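Side-chain contact in exodeoxyribonuclease III (PDB 2JC4), which probably degrades double-stranded DNA from its 3' ends as a divalent-metal-dependent exonuclease of the AP/ExoA repair family: residues 167-170 with 171-174. Numbering follows the deposited sequence.
Sequences HCSS and VERQ. With ACT (acetate ion), chain F.
Ser169 and Glu172 hold each other in a capping box at the start of helix 170-180. Ser169 OG donates a hydrogen bond to Glu172 OE1 at 2.7 Å, using the anti lone pair, and accepts in turn from Glu172 N at 3.2 Å. With chi1 at 73°, the hydroxyl lies between its own backbone N and carbonyl carbon. Glu172 reaches back along the chain: Ser169 N adds a weak bond to OE1, while His167 N donates to OE2 at 2.9 Å, on the syn side and 19° out of the carboxylate plane. Lys120 makes a salt bridge to OE2, so both oxygens of this buried carboxylate are engaged. His167 NE2 donates to an acetate oxygen at 2.7 Å, near the ring plane, while ND1 bonds Asn148 O; the acetate, probably from the crystallisation liquor, is shared with Asn108.

The helical pattern sets in directly, with Arg173 N bonded to Ser169 O and Gln174 N to Ser170 O, each at 2.9 Å. Arg173 runs extended from CG to NE back over the preceding loop, and Cys168 O sits over the centre of one guanidinium face, 3.2 Å from CZ, too poorly angled to hydrogen-bond NH1. Its nitrogens bond elsewhere: NE to Ala150 O, NH1 in a salt bridge with Asp153. Cys168 CB lies beside NH2, and its SG is disulfide-bonded to Cys156.

Outward, the methyl CG1 of Val171 rests 3.5 Å from Ser169 OG, and Phe117 of helix 115-135 packs on this side.

The carboxylate near the helix N-terminus would probably be stabilised as an anion by the helix dipole and Lys120. The capped turn is joined through His167 to the backbone of Asn148, a predicted metal ligand and transition-state stabiliser.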
ATOM      1  N   HIS A 167      -7.337  10.383   8.669  1.00 12.34           N
ATOM      2  CA  HIS A 167      -7.700   9.193   7.895  1.00 11.64           C
ATOM      3  C   HIS A 167      -9.103   9.179   7.325  1.00 11.79           C
ATOM      4  O   HIS A 167      -9.313   8.604   6.260  1.00 11.29           O
ATOM      5  CB  HIS A 167      -7.441   7.853   8.629  1.00 11.54           C
ATOM      6  CG  HIS A 167      -6.069   7.723   9.196  1.00 12.55           C
ATOM      7  ND1 HIS A 167      -4.928   7.984   8.462  1.00 11.50           N
ATOM      8  CD2 HIS A 167      -5.651   7.390  10.446  1.00 13.27           C
ATOM      9  CE1 HIS A 167      -3.867   7.801   9.231  1.00 15.35           C
ATOM     10  NE2 HIS A 167      -4.275   7.431  10.435  1.00 14.98           N
ATOM     11  N   CYS A 168     -10.050   9.791   8.037  0.50 11.40           N
ATOM     12  CA  CYS A 168     -11.470   9.722   7.679  0.50 11.21           C
ATOM     13  C   CYS A 168     -12.131  11.067   7.333  0.50 11.23           C
ATOM     14  O   CYS A 168     -13.370  11.154   7.288  0.50 10.45           O
ATOM     15  CB  CYS A 168     -12.240   9.080   8.841  0.50 11.44           C
ATOM     16  SG  CYS A 168     -11.586   7.472   9.307  0.50 11.59           S
ATOM     17  N   SER A 169     -11.331  12.106   7.115  1.00 11.11           N
ATOM     18  CA  SER A 169     -11.881  13.437   6.805  1.00 11.58           C
ATOM     19  C   SER A 169     -12.385  13.559   5.370  1.00 12.08           C
ATOM     20  O   SER A 169     -11.924  12.855   4.439  1.00 12.25           O
ATOM     21  CB  SER A 169     -10.863  14.570   7.105  1.00 10.98           C
ATOM     22  OG  SER A 169      -9.816  14.589   6.136  1.00 10.69           O
ATOM     23  N   SER A 170     -13.346  14.449   5.192  1.00 12.81           N
ATOM     24  CA  SER A 170     -13.896  14.765   3.872  1.00 14.47           C
ATOM     25  C   SER A 170     -12.810  15.193   2.880  1.00 13.74           C
ATOM     26  O   SER A 170     -12.787  14.744   1.708  1.00 13.26           O
ATOM     27  CB  SER A 170     -15.003  15.824   4.009  1.00 15.53           C
ATOM     28  OG  SER A 170     -14.504  17.054   4.561  1.00 21.14           O
ATOM     29  N   VAL A 171     -11.870  16.010   3.327  1.00 12.09           N
ATOM     30  CA  VAL A 171     -10.826  16.444   2.385  1.00 12.75           C
ATOM     31  C   VAL A 171      -9.877  15.298   1.977  1.00 11.63           C
ATOM     32  O   VAL A 171      -9.524  15.175   0.806  1.00 12.55           O
ATOM     33  CB  VAL A 171     -10.059  17.705   2.871  1.00 12.79           C
ATOM     34  CG1 VAL A 171      -9.275  17.432   4.170  1.00 12.83           C
ATOM     35  CG2 VAL A 171      -9.183  18.257   1.750  1.00 13.99           C
ATOM     36  N   GLU A 172      -9.468  14.476   2.937  1.00 11.69           N
ATOM     37  CA  GLU A 172      -8.657  13.279   2.623  1.00 11.71           C
ATOM     38  C   GLU A 172      -9.408  12.389   1.661  1.00 11.70           C
ATOM     39  O   GLU A 172      -8.831  11.860   0.690  1.00 11.50           O
ATOM     40  CB  GLU A 172      -8.342  12.503   3.898  1.00 12.88           C
ATOM     41  CG  GLU A 172      -7.196  13.105   4.723  1.00 10.84           C
ATOM     42  CD  GLU A 172      -7.136  12.501   6.138  1.00 11.52           C
ATOM     43  OE1 GLU A 172      -8.089  12.710   6.905  1.00 13.25           O
ATOM     44  OE2 GLU A 172      -6.157  11.805   6.479  1.00 11.68           O
ATOM     45  N   ARG A 173     -10.714  12.244   1.886  1.00 11.22           N
ATOM     46  CA  ARG A 173     -11.514  11.415   0.974  1.00 11.62           C
ATOM     47  C   ARG A 173     -11.550  12.006  -0.439  1.00 12.66           C
ATOM     48  O   ARG A 173     -11.506  11.273  -1.435  1.00 12.76           O
ATOM     49  CB  ARG A 173     -12.899  11.155   1.566  1.00 11.24           C
ATOM     50  CG  ARG A 173     -12.807  10.236   2.749  1.00  9.66           C
ATOM     51  CD  ARG A 173     -14.099  10.152   3.521  1.00 10.68           C
ATOM     52  NE  ARG A 173     -13.974   9.063   4.514  1.00 10.06           N
ATOM     53  CZ  ARG A 173     -14.817   8.878   5.520  1.00 12.29           C
ATOM     54  NH1 ARG A 173     -15.862   9.701   5.676  1.00 11.43           N
ATOM     55  NH2 ARG A 173     -14.644   7.847   6.350  1.00  9.72           N
ATOM     56  N   GLN A 174     -11.513  13.336  -0.523  1.00 13.16           N
ATOM     57  CA  GLN A 174     -11.365  13.980  -1.832  1.00 13.28           C
ATOM     58  C   GLN A 174     -10.029  13.685  -2.512  1.00 12.77           C
ATOM     59  O   GLN A 174     -10.007  13.465  -3.728  1.00 11.84           O
ATOM     60  CB  GLN A 174     -11.601  15.488  -1.772  1.00 14.10           C
ATOM     61  CG  GLN A 174     -11.750  16.121  -3.209  1.00 17.29           C
ATOM     62  CD  GLN A 174     -12.830  15.427  -4.056  1.00 22.34           C
ATOM     63  OE1 GLN A 174     -14.024  15.403  -3.703  1.00 26.36           O
ATOM     64  NE2 GLN A 174     -12.418  14.871  -5.181  1.00 22.28           N
TER
HETATM   65  C   ACT F1260      -2.194   4.978  11.746  1.00 18.00           C
HETATM   66  O   ACT F1260      -2.538   6.124  12.106  1.00 20.08           O
HETATM   67  OXT ACT F1260      -1.138   4.503  12.239  1.00 17.68           O
HETATM   68  CH3 ACT F1260      -3.052   4.274  10.758  1.00 16.18           C